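Long-range contact in CBS domain-containing protein (Pyrococcus horikoshii, PDB 2YZI), which is of unknown function but contains two CBS domains, a module that in many relatives binds adenine nucleotides and regulates the proteins carrying it: residues R80-A85 / H105-E110. Numbering follows the deposited sequence.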
loop_
_atom_site.group_PDB
_atom_site.type_symbol
_atom_site.label_atom_id
_atom_site.label_comp_id
_atom_site.label_asym_id
_atom_site.label_seq_id
_atom_site.Cartn_x
_atom_site.Cartn_y
_atom_site.Cartn_z
ATOM N N ARG B 80 1.902 -6.058 -18.528
ATOM C CA ARG B 80 2.131 -5.303 -19.748
ATOM C C ARG B 80 0.983 -4.477 -20.341
ATOM O O ARG B 80 0.861 -4.334 -21.558
ATOM C CB ARG B 80 2.727 -6.234 -20.805
ATOM C CG ARG B 80 4.086 -6.811 -20.410
ATOM C CD ARG B 80 4.675 -7.676 -21.538
ATOM N NE ARG B 80 6.053 -8.078 -21.275
ATOM C CZ ARG B 80 6.412 -8.984 -20.373
ATOM N NH1 ARG B 80 5.491 -9.592 -19.641
ATOM N NH2 ARG B 80 7.691 -9.287 -20.213
ATOM N N ASN B 81 0.137 -3.940 -19.473
ATOM C CA ASN B 81 -0.937 -3.049 -19.890
ATOM C C ASN B 81 -1.169 -2.194 -18.662
ATOM O O ASN B 81 -0.991 -2.665 -17.542
ATOM C CB ASN B 81 -2.211 -3.796 -20.297
ATOM C CG ASN B 81 -2.702 -4.737 -19.239
ATOM O OD1 ASN B 81 -2.207 -5.853 -19.115
ATOM N ND2 ASN B 81 -3.675 -4.292 -18.457
ATOM N N LEU B 82 -1.543 -0.937 -18.861
ATOM C CA LEU B 82 -1.743 -0.036 -17.741
ATOM C C LEU B 82 -3.191 0.343 -17.481
ATOM O O LEU B 82 -4.005 0.406 -18.394
ATOM C CB LEU B 82 -0.942 1.239 -17.978
ATOM C CG LEU B 82 0.486 1.021 -18.473
ATOM C CD1 LEU B 82 1.071 2.340 -18.973
ATOM C CD2 LEU B 82 1.329 0.427 -17.355
ATOM N N ILE B 83 -3.499 0.591 -16.213
ATOM C CA ILE B 83 -4.830 1.024 -15.816
ATOM C C ILE B 83 -4.600 2.480 -15.472
ATOM O O ILE B 83 -3.824 2.805 -14.566
ATOM C CB ILE B 83 -5.347 0.264 -14.588
ATOM C CG1 ILE B 83 -5.575 -1.200 -14.962
ATOM C CG2 ILE B 83 -6.639 0.895 -14.085
ATOM C CD1 ILE B 83 -6.556 -1.392 -16.136
ATOM N N THR B 84 -5.278 3.352 -16.206
ATOM C CA THR B 84 -5.097 4.777 -16.036
ATOM C C THR B 84 -6.363 5.565 -15.809
ATOM O O THR B 84 -7.471 5.038 -15.828
ATOM C CB THR B 84 -4.424 5.368 -17.274
ATOM O OG1 THR B 84 -5.311 5.228 -18.388
ATOM C CG2 THR B 84 -3.122 4.642 -17.583
ATOM N N ALA B 85 -6.160 6.854 -15.606
ATOM C CA ALA B 85 -7.225 7.801 -15.392
ATOM C C ALA B 85 -6.720 9.071 -16.047
ATOM O O ALA B 85 -5.525 9.344 -16.037
ATOM C CB ALA B 85 -7.445 8.022 -13.905
ATOM N N HIS B 105 -2.462 2.019 -6.774
ATOM C CA HIS B 105 -1.777 3.028 -7.573
ATOM C C HIS B 105 -2.430 3.065 -8.946
ATOM O O HIS B 105 -2.759 2.023 -9.502
ATOM C CB HIS B 105 -0.290 2.676 -7.751
ATOM C CG HIS B 105 0.263 1.788 -6.678
ATOM N ND1 HIS B 105 -0.176 0.495 -6.482
ATOM C CD2 HIS B 105 1.217 2.005 -5.744
ATOM C CE1 HIS B 105 0.484 -0.043 -5.473
ATOM N NE2 HIS B 105 1.335 0.852 -5.007
ATOM N N ILE B 106 -2.618 4.260 -9.490
ATOM C CA ILE B 106 -3.211 4.395 -10.818
ATOM C C ILE B 106 -2.466 5.468 -11.611
ATOM O O ILE B 106 -2.324 6.604 -11.162
ATOM C CB ILE B 106 -4.725 4.739 -10.732
ATOM C CG1 ILE B 106 -5.351 4.655 -12.122
ATOM C CG2 ILE B 106 -4.927 6.119 -10.115
ATOM C CD1 ILE B 106 -6.870 4.694 -12.133
ATOM N N LEU B 107 -1.966 5.090 -12.786
ATOM C CA LEU B 107 -1.224 6.023 -13.632
ATOM C C LEU B 107 -2.141 7.099 -14.204
ATOM O O LEU B 107 -3.289 6.825 -14.553
ATOM C CB LEU B 107 -0.516 5.268 -14.767
ATOM C CG LEU B 107 0.655 4.375 -14.334
ATOM C CD1 LEU B 107 1.173 3.547 -15.487
ATOM C CD2 LEU B 107 1.757 5.252 -13.786
ATOM N N ILE B 108 -1.642 8.328 -14.280
ATOM C CA ILE B 108 -2.433 9.420 -14.814
ATOM C C ILE B 108 -2.011 9.707 -16.247
ATOM O O ILE B 108 -0.826 9.757 -16.580
ATOM C CB ILE B 108 -2.297 10.694 -13.962
ATOM C CG1 ILE B 108 -2.604 10.377 -12.484
ATOM C CG2 ILE B 108 -3.254 11.762 -14.477
ATOM C CD1 ILE B 108 -3.987 9.780 -12.230
ATOM N N GLU B 109 -3.011 9.891 -17.099
ATOM C CA GLU B 109 -2.787 10.130 -18.510
ATOM C C GLU B 109 -3.337 11.459 -18.990
ATOM O O GLU B 109 -4.331 11.963 -18.472
ATOM C CB GLU B 109 -3.414 8.975 -19.303
ATOM C CG GLU B 109 -3.620 9.214 -20.787
ATOM C CD GLU B 109 -4.941 9.893 -21.092
ATOM O OE1 GLU B 109 -5.913 9.670 -20.332
ATOM O OE2 GLU B 109 -5.008 10.634 -22.099
ATOM N N GLU B 110 -2.652 12.027 -19.972
ATOM C CA GLU B 110 -3.056 13.270 -20.607
ATOM C C GLU B 110 -2.639 13.181 -22.078
ATOM O O GLU B 110 -1.466 13.026 -22.393
ATOM C CB GLU B 110 -2.394 14.482 -19.943
ATOM C CG GLU B 110 -2.753 15.791 -20.636
ATOM C CD GLU B 110 -2.148 17.009 -19.971
ATOM O OE1 GLU B 110 -0.943 16.980 -19.647
ATOM O OE2 GLU B 110 -2.877 18.006 -19.785
HETATM O O HOH W 1 -7.117 7.469 -18.897
#
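Thr-84 and Ala-85 pair in parallel with Leu-107 and Ile-108 where the first strand of the second CBS domain's beta-alpha-beta unit meets strand 105-110, the middle strand of a three-stranded sheet. Three backbone hydrogen bonds, shortening from Ile-83 to Ala-85, join the two segments. Leu-107 N reaches Ile-83 O weakly at 3.4 Å, Ala-85 N gives its hydrogen to Leu-107 O at 3.1 Å, and Glu-109 N meets Ala-85 O at 2.8 Å with an N-H...O angle of 164°. Thr-84 CA also brings its C-H to Leu-107 O, a close but bent contact.

On the face carrying Ala-85 and Ile-108, Ile-106 bridges strand and helix. CG1 stands anti to the backbone N (chi1 -171°) and passes 3.4 Å from Ile-83 O; the extended chi2 then carries CD1 to 3.8 Å from Ala-85 CB, while Val-94 and Met-98 of helix 91-101 cover the same side chain. An alanine in place of Ile-106 would probably open a gap beside Ala-85 CB and weaken the packing against Val-94 and Met-98.

On the face carrying Thr-84 and Leu-107, Leu-107 CD1 lies against the side of Leu-82, 3.6 Å from its CD2, the two side chains crossing at a slant; both leucines touch Phe-53 of strand 50-55 in the first CBS domain. Farther along, one water links Thr-84 OG1 to Glu-109 OE1, lying 2.9 Å from OG1 and donating to OE1. The Glu-109 carboxylate also accepts from Asn-86 ND2 at OE1 and from Gly-112 N, in the turn before strand 113-119, at OE2; bonds at both oxygens probably limit its rotation. Parallel strands joined through a helix packed on one face, with the other face in part against the first CBS domain of the same chain, are characteristic of tandem CBS domains.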